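PDB 2H8O: geranyltranstransferase from Agrobacterium tumefaciens, which probably catalyses the condensation of geranyl diphosphate with isopentenyl diphosphate to give farnesyl diphosphate, a chain-elongation step of isoprenoid synthesis. Local coordinates for residues L88-V93 against L225-C230; R177-L181 against A232-G238; L249-K253 against Q305-A309. All coordinates share one frame; numbering follows the deposited sequence.

Contact 1 of 3, residues L88-V93 against L225-C230; sequences LRPFLV and LLRFAC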
ATOM      1  N   LEU A  88      10.641   0.184  17.723  1.00 15.55           N
ATOM      2  CA  LEU A  88       9.787  -0.603  18.618  1.00 16.05           C
ATOM      3  C   LEU A  88       8.906  -1.591  17.866  1.00 15.30           C
ATOM      4  O   LEU A  88       8.669  -2.710  18.334  1.00 15.30           O
ATOM      5  CB  LEU A  88       8.913   0.324  19.464  1.00 16.59           C
ATOM      6  CG  LEU A  88       7.948  -0.381  20.400  1.00 17.60           C
ATOM      7  CD1 LEU A  88       8.706  -1.198  21.434  1.00 18.91           C
ATOM      8  CD2 LEU A  88       7.002   0.618  21.063  1.00 18.33           C
ATOM      9  N   ARG A  89       8.354  -1.181  16.724  1.00 15.64           N
ATOM     10  CA  ARG A  89       7.420  -2.069  16.022  1.00 15.84           C
ATOM     11  C   ARG A  89       8.115  -3.368  15.512  1.00 16.28           C
ATOM     12  O   ARG A  89       7.643  -4.473  15.803  1.00 16.61           O
ATOM     13  CB  ARG A  89       6.651  -1.305  14.942  1.00 16.43           C
ATOM     14  CG  ARG A  89       5.702  -0.310  15.604  1.00 16.64           C
ATOM     15  CD  ARG A  89       5.175   0.755  14.668  1.00 15.61           C
ATOM     16  NE  ARG A  89       4.474   1.815  15.402  1.00 16.96           N
ATOM     17  CZ  ARG A  89       5.081   2.777  16.088  1.00 16.75           C
ATOM     18  NH1 ARG A  89       6.417   2.849  16.152  1.00 18.81           N
ATOM     19  NH2 ARG A  89       4.358   3.687  16.717  1.00 18.77           N
ATOM     20  N   PRO A  90       9.246  -3.243  14.787  1.00 16.38           N
ATOM     21  CA  PRO A  90      10.008  -4.452  14.482  1.00 16.35           C
ATOM     22  C   PRO A  90      10.437  -5.263  15.710  1.00 15.88           C
ATOM     23  O   PRO A  90      10.438  -6.486  15.661  1.00 16.03           O
ATOM     24  CB  PRO A  90      11.242  -3.936  13.739  1.00 17.35           C
ATOM     25  CG  PRO A  90      11.056  -2.544  13.512  1.00 17.80           C
ATOM     26  CD  PRO A  90       9.798  -2.052  14.116  1.00 16.57           C
ATOM     27  N   PHE A  91      10.802  -4.582  16.794  1.00 15.96           N
ATOM     28  CA  PHE A  91      11.170  -5.259  18.022  1.00 15.80           C
ATOM     29  C   PHE A  91      10.047  -6.199  18.448  1.00 15.54           C
ATOM     30  O   PHE A  91      10.275  -7.373  18.795  1.00 15.89           O
ATOM     31  CB  PHE A  91      11.464  -4.249  19.133  1.00 17.12           C
ATOM     32  CG  PHE A  91      11.552  -4.859  20.485  1.00 17.03           C
ATOM     33  CD1 PHE A  91      12.768  -5.250  21.018  1.00 18.51           C
ATOM     34  CD2 PHE A  91      10.403  -5.064  21.239  1.00 18.98           C
ATOM     35  CE1 PHE A  91      12.817  -5.824  22.292  1.00 20.42           C
ATOM     36  CE2 PHE A  91      10.473  -5.641  22.497  1.00 20.58           C
ATOM     37  CZ  PHE A  91      11.662  -6.007  23.010  1.00 21.39           C
ATOM     38  N   LEU A  92       8.817  -5.676  18.424  1.00 15.34           N
ATOM     39  CA  LEU A  92       7.668  -6.443  18.888  1.00 15.50           C
ATOM     40  C   LEU A  92       7.389  -7.648  17.980  1.00 15.02           C
ATOM     41  O   LEU A  92       7.067  -8.751  18.463  1.00 16.24           O
ATOM     42  CB  LEU A  92       6.430  -5.545  19.023  1.00 14.98           C
ATOM     43  CG  LEU A  92       6.502  -4.500  20.153  1.00 15.45           C
ATOM     44  CD1 LEU A  92       5.407  -3.441  19.979  1.00 16.17           C
ATOM     45  CD2 LEU A  92       6.412  -5.162  21.525  1.00 17.83           C
ATOM     46  N   VAL A  93       7.531  -7.468  16.671  1.00 14.99           N
ATOM     47  CA  VAL A  93       7.387  -8.587  15.734  1.00 15.23           C
ATOM     48  C   VAL A  93       8.432  -9.689  16.018  1.00 15.33           C
ATOM     49  O   VAL A  93       8.104 -10.884  16.220  1.00 16.06           O
ATOM     50  CB  VAL A  93       7.480  -8.134  14.279  1.00 15.30           C
ATOM     51  CG1 VAL A  93       7.397  -9.359  13.357  1.00 15.39           C
ATOM     52  CG2 VAL A  93       6.372  -7.112  13.948  1.00 14.95           C
ATOM     53  N   LEU A 225      -1.103  -0.545  14.714  1.00 16.36           N
ATOM     54  CA  LEU A 225       0.199  -1.076  14.266  1.00 16.31           C
ATOM     55  C   LEU A 225       0.900  -1.856  15.376  1.00 16.33           C
ATOM     56  O   LEU A 225       1.610  -2.808  15.094  1.00 16.82           O
ATOM     57  CB  LEU A 225       1.160   0.008  13.754  1.00 16.31           C
ATOM     58  CG  LEU A 225       0.771   0.678  12.446  1.00 17.19           C
ATOM     59  CD1 LEU A 225       2.005   1.315  11.830  1.00 18.62           C
ATOM     60  CD2 LEU A 225       0.147  -0.296  11.448  1.00 16.78           C
ATOM     61  N   LEU A 226       0.703  -1.430  16.624  1.00 16.52           N
ATOM     62  CA  LEU A 226       1.311  -2.127  17.788  1.00 16.74           C
ATOM     63  C   LEU A 226       0.599  -3.460  18.067  1.00 17.06           C
ATOM     64  O   LEU A 226       1.240  -4.471  18.353  1.00 18.20           O
ATOM     65  CB  LEU A 226       1.376  -1.197  19.005  1.00 16.22           C
ATOM     66  CG  LEU A 226       2.303   0.018  18.832  1.00 16.75           C
ATOM     67  CD1 LEU A 226       1.975   1.097  19.884  1.00 18.02           C
ATOM     68  CD2 LEU A 226       3.792  -0.397  18.869  1.00 18.84           C
ATOM     69  N   ARG A 227      -0.722  -3.467  17.944  1.00 16.98           N
ATOM     70  CA  ARG A 227      -1.521  -4.685  17.955  1.00 16.81           C
ATOM     71  C   ARG A 227      -1.044  -5.672  16.883  1.00 16.54           C
ATOM     72  O   ARG A 227      -0.757  -6.841  17.164  1.00 16.66           O
ATOM     73  CB  ARG A 227      -3.006  -4.315  17.756  1.00 16.50           C
ATOM     74  CG  ARG A 227      -3.953  -5.492  17.689  1.00 17.45           C
ATOM     75  CD  ARG A 227      -5.325  -5.049  17.151  1.00 19.37           C
ATOM     76  NE  ARG A 227      -5.293  -4.872  15.697  1.00 19.36           N
ATOM     77  CZ  ARG A 227      -6.018  -4.006  14.995  1.00 22.22           C
ATOM     78  NH1 ARG A 227      -6.828  -3.139  15.594  1.00 22.72           N
ATOM     79  NH2 ARG A 227      -5.887  -3.976  13.674  1.00 21.65           N
ATOM     80  N   PHE A 228      -0.951  -5.179  15.653  1.00 16.39           N
ATOM     81  CA  PHE A 228      -0.486  -5.978  14.543  1.00 15.77           C
ATOM     82  C   PHE A 228       0.918  -6.542  14.840  1.00 15.58           C
ATOM     83  O   PHE A 228       1.189  -7.711  14.558  1.00 15.37           O
ATOM     84  CB  PHE A 228      -0.449  -5.164  13.246  1.00 16.59           C
ATOM     85  CG  PHE A 228       0.293  -5.865  12.143  1.00 15.20           C
ATOM     86  CD1 PHE A 228      -0.345  -6.781  11.317  1.00 16.19           C
ATOM     87  CD2 PHE A 228       1.647  -5.651  11.968  1.00 14.31           C
ATOM     88  CE1 PHE A 228       0.364  -7.464  10.342  1.00 16.14           C
ATOM     89  CE2 PHE A 228       2.367  -6.336  10.992  1.00 14.82           C
ATOM     90  CZ  PHE A 228       1.732  -7.240  10.181  1.00 15.55           C
ATOM     91  N   ALA A 229       1.821  -5.721  15.370  1.00 14.90           N
ATOM     92  CA  ALA A 229       3.205  -6.172  15.584  1.00 15.41           C
ATOM     93  C   ALA A 229       3.262  -7.435  16.436  1.00 15.77           C
ATOM     94  O   ALA A 229       4.020  -8.352  16.173  1.00 16.18           O
ATOM     95  CB  ALA A 229       4.015  -5.074  16.246  1.00 15.36           C
ATOM     96  N   CYS A 230       2.436  -7.465  17.463  1.00 15.75           N
ATOM     97  CA  CYS A 230       2.402  -8.587  18.399  1.00 15.88           C
ATOM     98  C   CYS A 230       1.635  -9.763  17.842  1.00 15.81           C
ATOM     99  O   CYS A 230       2.072 -10.894  17.938  1.00 15.86           O
ATOM    100  CB  CYS A 230       1.788  -8.134  19.700  1.00 18.37           C
ATOM    101  SG  CYS A 230       2.838  -6.914  20.563  1.00 15.98           S
TER
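The apolar part of this contact turns on Leu226, whose CD2 branch lies 3.6 Å from Leu92 CD1 and 4.0 Å from Leu88 CD2; the Leu88 and Leu226 side chains cross at about a right angle. One turn further on, Ala229 gives the helices room to come close: its CB rests 3.7 Å from Leu92 CB and 3.9 Å from Val93 CG2. Cys230 SG adds to the packing against the CB and CD2 atoms of Leu92.

Arg89 joins with its carbon chain and with one face and an edge of its guanidinium. With CG beside the backbone N (chi1 -68°) and the chain extended to NE, it runs along Leu226 and Leu225. Its CG is 3.8 Å from Leu226 CD2, and the same methyl sits over one guanidinium face, displaced toward the rim, while Leu225 CB approaches the edge.

The backbones meet most directly where Val93 CA makes a CA-H...O contact with Ala229 O (3.4 Å, 141° at the hydrogen). No hydrogen-bond donor reaches that buried oxygen.

Leu114 of helix 104-125 touches both Arg89 and Ala229. The two helices run the same way, 29° and 8.2 Å apart, in the core of the all-alpha isoprenoid synthase fold.

Contact 2 of 3, residues R177-L181 against A232-G238; sequences RKAAL and AGAIIAG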
ATOM      1  N   ARG A 177       0.182 -17.984   5.506  1.00 18.44           N
ATOM      2  CA  ARG A 177       0.586 -17.054   6.557  1.00 17.59           C
ATOM      3  C   ARG A 177       0.881 -15.643   5.998  1.00 17.43           C
ATOM      4  O   ARG A 177       0.530 -14.629   6.617  1.00 17.14           O
ATOM      5  CB  ARG A 177       1.775 -17.631   7.329  1.00 18.08           C
ATOM      6  CG  ARG A 177       1.419 -18.876   8.101  1.00 18.35           C
ATOM      7  CD  ARG A 177       2.620 -19.488   8.799  1.00 19.06           C
ATOM      8  NE  ARG A 177       2.320 -20.841   9.252  1.00 20.81           N
ATOM      9  CZ  ARG A 177       3.133 -21.582  10.004  1.00 21.98           C
ATOM     10  NH1 ARG A 177       4.284 -21.094  10.445  1.00 22.10           N
ATOM     11  NH2 ARG A 177       2.769 -22.816  10.348  1.00 22.54           N
ATOM     12  N   LYS A 178       1.509 -15.586   4.826  1.00 17.11           N
ATOM     13  CA  LYS A 178       1.709 -14.323   4.095  1.00 16.29           C
ATOM     14  C   LYS A 178       0.374 -13.630   3.804  1.00 16.20           C
ATOM     15  O   LYS A 178       0.213 -12.455   4.085  1.00 15.53           O
ATOM     16  CB  LYS A 178       2.475 -14.580   2.801  1.00 16.45           C
ATOM     17  CG  LYS A 178       3.963 -14.864   3.053  1.00 15.41           C
ATOM     18  CD  LYS A 178       4.692 -15.391   1.820  1.00 16.58           C
ATOM     19  CE  LYS A 178       6.214 -15.213   1.965  1.00 16.18           C
ATOM     20  NZ  LYS A 178       7.000 -16.099   1.089  1.00 16.34           N
ATOM     21  N   ALA A 179      -0.589 -14.373   3.273  1.00 15.67           N
ATOM     22  CA  ALA A 179      -1.927 -13.789   2.995  1.00 15.63           C
ATOM     23  C   ALA A 179      -2.564 -13.248   4.263  1.00 15.67           C
ATOM     24  O   ALA A 179      -3.091 -12.143   4.279  1.00 15.24           O
ATOM     25  CB  ALA A 179      -2.849 -14.799   2.306  1.00 15.20           C
ATOM     26  N   ALA A 180      -2.499 -14.025   5.350  1.00 15.84           N
ATOM     27  CA  ALA A 180      -3.056 -13.588   6.631  1.00 16.28           C
ATOM     28  C   ALA A 180      -2.412 -12.298   7.117  1.00 16.05           C
ATOM     29  O   ALA A 180      -3.075 -11.412   7.645  1.00 15.88           O
ATOM     30  CB  ALA A 180      -2.872 -14.683   7.676  1.00 16.76           C
ATOM     31  N   LEU A 181      -1.100 -12.191   6.942  1.00 14.97           N
ATOM     32  CA  LEU A 181      -0.370 -10.994   7.341  1.00 15.48           C
ATOM     33  C   LEU A 181      -0.740  -9.800   6.465  1.00 14.42           C
ATOM     34  O   LEU A 181      -0.819  -8.681   6.961  1.00 15.63           O
ATOM     35  CB  LEU A 181       1.131 -11.236   7.224  1.00 15.74           C
ATOM     36  CG  LEU A 181       1.773 -12.107   8.301  1.00 15.25           C
ATOM     37  CD1 LEU A 181       3.204 -12.418   7.930  1.00 16.70           C
ATOM     38  CD2 LEU A 181       1.727 -11.438   9.644  1.00 16.66           C
ATOM     39  N   ALA A 232       1.220 -10.471  14.771  1.00 14.81           N
ATOM     40  CA  ALA A 232       2.005 -11.013  13.664  1.00 15.78           C
ATOM     41  C   ALA A 232       2.895 -12.178  14.069  1.00 15.36           C
ATOM     42  O   ALA A 232       3.115 -13.094  13.275  1.00 16.54           O
ATOM     43  CB  ALA A 232       2.850  -9.917  13.025  1.00 13.89           C
ATOM     44  N   GLY A 233       3.435 -12.140  15.284  1.00 16.24           N
ATOM     45  CA  GLY A 233       4.287 -13.227  15.742  1.00 17.07           C
ATOM     46  C   GLY A 233       3.549 -14.553  15.768  1.00 16.91           C
ATOM     47  O   GLY A 233       4.087 -15.595  15.360  1.00 18.54           O
ATOM     48  N   ALA A 234       2.309 -14.518  16.262  1.00 18.38           N
ATOM     49  CA  ALA A 234       1.434 -15.686  16.274  1.00 17.80           C
ATOM     50  C   ALA A 234       1.089 -16.151  14.857  1.00 18.23           C
ATOM     51  O   ALA A 234       1.108 -17.349  14.573  1.00 18.98           O
ATOM     52  CB  ALA A 234       0.165 -15.390  17.063  1.00 18.08           C
ATOM     53  N   ILE A 235       0.805 -15.216  13.952  1.00 17.64           N
ATOM     54  CA  ILE A 235       0.527 -15.589  12.563  1.00 17.35           C
ATOM     55  C   ILE A 235       1.756 -16.257  11.914  1.00 17.62           C
ATOM     56  O   ILE A 235       1.660 -17.309  11.265  1.00 18.59           O
ATOM     57  CB  ILE A 235       0.092 -14.366  11.730  1.00 17.11           C
ATOM     58  CG1 ILE A 235      -1.219 -13.819  12.274  1.00 16.78           C
ATOM     59  CG2 ILE A 235      -0.049 -14.755  10.266  1.00 17.40           C
ATOM     60  CD1 ILE A 235      -1.642 -12.558  11.584  1.00 15.89           C
ATOM     61  N   ILE A 236       2.918 -15.656  12.115  1.00 17.55           N
ATOM     62  CA  ILE A 236       4.173 -16.171  11.571  1.00 17.07           C
ATOM     63  C   ILE A 236       4.498 -17.554  12.169  1.00 17.54           C
ATOM     64  O   ILE A 236       4.979 -18.427  11.472  1.00 17.52           O
ATOM     65  CB  ILE A 236       5.313 -15.191  11.876  1.00 17.07           C
ATOM     66  CG1 ILE A 236       5.147 -13.897  11.043  1.00 16.62           C
ATOM     67  CG2 ILE A 236       6.690 -15.855  11.642  1.00 15.96           C
ATOM     68  CD1 ILE A 236       5.992 -12.701  11.549  1.00 17.11           C
ATOM     69  N   ALA A 237       4.253 -17.717  13.462  1.00 17.79           N
ATOM     70  CA  ALA A 237       4.596 -18.968  14.166  1.00 19.45           C
ATOM     71  C   ALA A 237       3.603 -20.090  13.855  1.00 20.41           C
ATOM     72  O   ALA A 237       3.861 -21.259  14.191  1.00 21.91           O
ATOM     73  CB  ALA A 237       4.677 -18.730  15.659  1.00 19.37           C
ATOM     74  N   GLY A 238       2.480 -19.758  13.227  1.00 21.50           N
ATOM     75  CA  GLY A 238       1.433 -20.732  12.923  1.00 21.90           C
ATOM     76  C   GLY A 238       0.679 -21.161  14.170  1.00 22.50           C
ATOM     77  O   GLY A 238       0.274 -22.320  14.298  1.00 23.39           O
TER
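Arg177 turns its CG to the side of its own backbone N (chi1 -66°) and then runs out straight to NE, which carries its guanidinium past Ile235 to the C-terminal end of helix 211-237. Ile235 is rotated so that CG2 stands anti to its backbone N, and this branch meets the helix of residues 177-181.

At the helix end, Arg177 NH1 donates a hydrogen bond of 2.9 Å to Ile236 O. The bond is bent, with 131° at the hydrogen, and the donor stands 36° above the carbonyl plane. Gly238, whose positive phi ends the helix in a Schellman motif, places its CA 3.5 Å over the centre of one face of the Arg177 guanidinium. On the way there, Arg177 CD passes 3.4 Å from Ile235 O.

Below this polar end the contact is apolar. Ile235 CG2 lies 3.8 Å from Ala180 CB and also 3.8 Å from Leu181 CG, and the Leu181 and Ile235 side chains slide past each other in opposite directions. Leu181 spreads its methyls, CD2 to Ala232 CB (3.9 Å) and CD1 to Ile236 CG1 (4.0 Å), crossing Ile236 at about a right angle; Val110 of helix 104-125 packs on both Leu181 and Ile236.

The cationic group lies against the carbonyl end of a helix, where the partial negative charge probably favours it, and a bent bond tilted from both planes suggests a largely electrostatic attraction.

Contact 3 of 3, residues L249-K253 against Q305-A309; sequences LFGEK and QVAEA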
ATOM      1  N   LEU A 249      -4.304  -9.382  22.078  1.00 17.77           N
ATOM      2  CA  LEU A 249      -4.678  -8.676  23.285  1.00 17.86           C
ATOM      3  C   LEU A 249      -3.466  -8.026  23.940  1.00 17.24           C
ATOM      4  O   LEU A 249      -3.540  -6.878  24.402  1.00 18.04           O
ATOM      5  CB  LEU A 249      -5.367  -9.620  24.272  1.00 18.30           C
ATOM      6  CG  LEU A 249      -6.773 -10.129  24.094  1.00 22.77           C
ATOM      7  CD1 LEU A 249      -7.138 -10.831  25.392  1.00 22.06           C
ATOM      8  CD2 LEU A 249      -7.758  -9.010  23.810  1.00 25.26           C
ATOM      9  N   PHE A 250      -2.354  -8.750  23.990  1.00 16.00           N
ATOM     10  CA  PHE A 250      -1.109  -8.195  24.526  1.00 16.06           C
ATOM     11  C   PHE A 250      -0.733  -6.925  23.743  1.00 15.37           C
ATOM     12  O   PHE A 250      -0.382  -5.890  24.320  1.00 15.74           O
ATOM     13  CB  PHE A 250       0.023  -9.225  24.462  1.00 15.41           C
ATOM     14  CG  PHE A 250       1.333  -8.704  24.973  1.00 15.66           C
ATOM     15  CD1 PHE A 250       1.616  -8.664  26.334  1.00 14.69           C
ATOM     16  CD2 PHE A 250       2.286  -8.225  24.095  1.00 15.91           C
ATOM     17  CE1 PHE A 250       2.839  -8.171  26.789  1.00 16.57           C
ATOM     18  CE2 PHE A 250       3.489  -7.719  24.549  1.00 16.77           C
ATOM     19  CZ  PHE A 250       3.766  -7.699  25.890  1.00 16.80           C
ATOM     20  N   GLY A 251      -0.838  -7.000  22.420  1.00 16.40           N
ATOM     21  CA  GLY A 251      -0.525  -5.863  21.560  1.00 17.01           C
ATOM     22  C   GLY A 251      -1.438  -4.678  21.812  1.00 17.38           C
ATOM     23  O   GLY A 251      -1.006  -3.536  21.820  1.00 17.49           O
ATOM     24  N   GLU A 252      -2.720  -4.964  22.042  1.00 18.64           N
ATOM     25  CA  GLU A 252      -3.664  -3.908  22.443  1.00 19.09           C
ATOM     26  C   GLU A 252      -3.229  -3.228  23.761  1.00 19.67           C
ATOM     27  O   GLU A 252      -3.239  -2.008  23.858  1.00 20.05           O
ATOM     28  CB  GLU A 252      -5.108  -4.452  22.490  1.00 19.56           C
ATOM     29  CG  GLU A 252      -5.610  -4.837  21.101  1.00 20.02           C
ATOM     30  CD  GLU A 252      -7.025  -5.376  21.054  1.00 23.04           C
ATOM     31  OE1 GLU A 252      -7.539  -5.800  22.102  1.00 27.03           O
ATOM     32  OE2 GLU A 252      -7.641  -5.334  19.952  1.00 27.56           O
ATOM     33  N   LYS A 253      -2.805  -3.996  24.767  1.00 19.48           N
ATOM     34  CA  LYS A 253      -2.335  -3.384  26.028  1.00 20.23           C
ATOM     35  C   LYS A 253      -1.055  -2.552  25.831  1.00 20.48           C
ATOM     36  O   LYS A 253      -0.902  -1.460  26.398  1.00 21.00           O
ATOM     37  CB  LYS A 253      -2.134  -4.456  27.114  1.00 21.46           C
ATOM     38  CG  LYS A 253      -3.399  -5.237  27.489  1.00 24.98           C
ATOM     39  CD  LYS A 253      -4.460  -4.331  28.144  1.00 27.42           C
ATOM     40  CE  LYS A 253      -5.831  -4.986  28.271  1.00 28.65           C
ATOM     41  NZ  LYS A 253      -6.905  -3.945  28.470  1.00 30.78           N
ATOM     42  N   GLN A 305      -2.450  -1.546  33.059  1.00 27.98           N
ATOM     43  CA  GLN A 305      -2.196  -2.122  31.730  1.00 27.80           C
ATOM     44  C   GLN A 305      -0.908  -2.936  31.665  1.00 27.17           C
ATOM     45  O   GLN A 305      -0.860  -3.961  30.978  1.00 26.81           O
ATOM     46  CB  GLN A 305      -2.199  -1.027  30.661  1.00 28.28           C
ATOM     47  CG  GLN A 305      -3.597  -0.562  30.343  1.00 28.31           C
ATOM     48  CD  GLN A 305      -3.650   0.782  29.687  1.00 29.06           C
ATOM     49  OE1 GLN A 305      -2.617   1.391  29.391  1.00 32.88           O
ATOM     50  NE2 GLN A 305      -4.861   1.260  29.438  1.00 28.92           N
ATOM     51  N   VAL A 306       0.130  -2.506  32.381  1.00 26.51           N
ATOM     52  CA  VAL A 306       1.360  -3.289  32.453  1.00 26.08           C
ATOM     53  C   VAL A 306       1.106  -4.600  33.182  1.00 25.44           C
ATOM     54  O   VAL A 306       1.599  -5.646  32.776  1.00 25.07           O
ATOM     55  CB  VAL A 306       2.518  -2.536  33.166  1.00 26.37           C
ATOM     56  CG1 VAL A 306       3.680  -3.467  33.402  1.00 26.29           C
ATOM     57  CG2 VAL A 306       2.955  -1.343  32.344  1.00 26.84           C
ATOM     58  N   ALA A 307       0.344  -4.537  34.274  1.00 24.20           N
ATOM     59  CA  ALA A 307      -0.013  -5.732  35.014  1.00 23.88           C
ATOM     60  C   ALA A 307      -0.837  -6.700  34.149  1.00 22.97           C
ATOM     61  O   ALA A 307      -0.576  -7.900  34.135  1.00 22.82           O
ATOM     62  CB  ALA A 307      -0.801  -5.346  36.266  1.00 23.27           C
ATOM     63  N   GLU A 308      -1.810  -6.169  33.419  1.00 23.08           N
ATOM     64  CA  GLU A 308      -2.640  -6.975  32.529  1.00 22.99           C
ATOM     65  C   GLU A 308      -1.819  -7.597  31.407  1.00 22.54           C
ATOM     66  O   GLU A 308      -2.016  -8.765  31.067  1.00 22.04           O
ATOM     67  CB  GLU A 308      -3.763  -6.137  31.930  1.00 22.99           C
ATOM     68  CG  GLU A 308      -4.809  -5.738  32.955  1.00 24.04           C
ATOM     69  CD  GLU A 308      -5.777  -4.717  32.439  1.00 24.33           C
ATOM     70  OE1 GLU A 308      -5.595  -4.223  31.304  1.00 30.36           O
ATOM     71  OE2 GLU A 308      -6.747  -4.413  33.164  1.00 28.94           O
ATOM     72  N   ALA A 309      -0.921  -6.801  30.836  1.00 22.36           N
ATOM     73  CA  ALA A 309      -0.021  -7.269  29.778  1.00 22.64           C
ATOM     74  C   ALA A 309       0.828  -8.439  30.267  1.00 22.63           C
ATOM     75  O   ALA A 309       0.963  -9.470  29.600  1.00 22.25           O
ATOM     76  CB  ALA A 309       0.879  -6.111  29.297  1.00 22.25           C
TER
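Lys253 and Glu308 form the salt bridge that spans two antiparallel helices at the edge of the isoprenoid synthase helical bundle, with Lys253 NZ 3.1 Å from Glu308 OE1. As a hydrogen bond it is weak, and Lys253 CE comes equally near the same oxygen, so the ammonium end lies alongside the carboxylate oxygen with its last methylene pressed against it. The lysine chain is bent at chi2 (-65°), which brings its end over to the extended Glu308; the two side chains cross obliquely. The pair is partly exposed, so its electrostatic gain is probably moderated by solvent.

A second polar link runs through Ser257, one turn beyond Lys253. Its OG is hydrogen-bonded to Lys253 O and also to Gln305 OE1, so that one serine joins the two helices and satisfies OE1 of the buried Gln305. The Gln305 side chain also touches Leu256 and Leu260.

Beneath the charges the stem of Lys253 packs on the opposite helix: its CB is 4.1 Å from Ala309 CB, and its CD is 4.4 Å from Gln305 CG. The axes are 9.4 Å apart, the N-to-C directions of the two short segments are 162° apart, and Ala309 CB is touched by both Lys253 CB and the Phe250 ring. Leu323 and Cys230 pack on that ring, which ties the two helices to helices 321-331 and 211-237.

The ring turns its edge to the Ala309 backbone: Ala309 O lies in the ring plane, 3.4 Å from Phe250 CD1, while Ala309 CB is 3.8 Å from Phe250 CE1.

How the contacts relate
Of the paired helices, 88-99 is the first in the chain, and its partner is helix 211-237, so contact 1 closes a mostly helical loop of 131 residues. Helix 175-189 starts inside that loop, yet its partner 232-238 comes after 225-230; contacts 1 and 2 therefore cross, sharing helix 211-237. They touch where Val93 meets Ile236 and where the Phe228 ring meets Leu181 O. Contact 3 follows in series, closing a loop of 51 residues between 249-253 and 305-309, on helices 241-267 and 295-312. It adjoins contact 1 where Cys230 SG packs on Gly251 and Phe250, but stays about 8 Å from contact 2 at the nearest atoms. Helix 211-237 thereby links the early helices to the C-terminal ones.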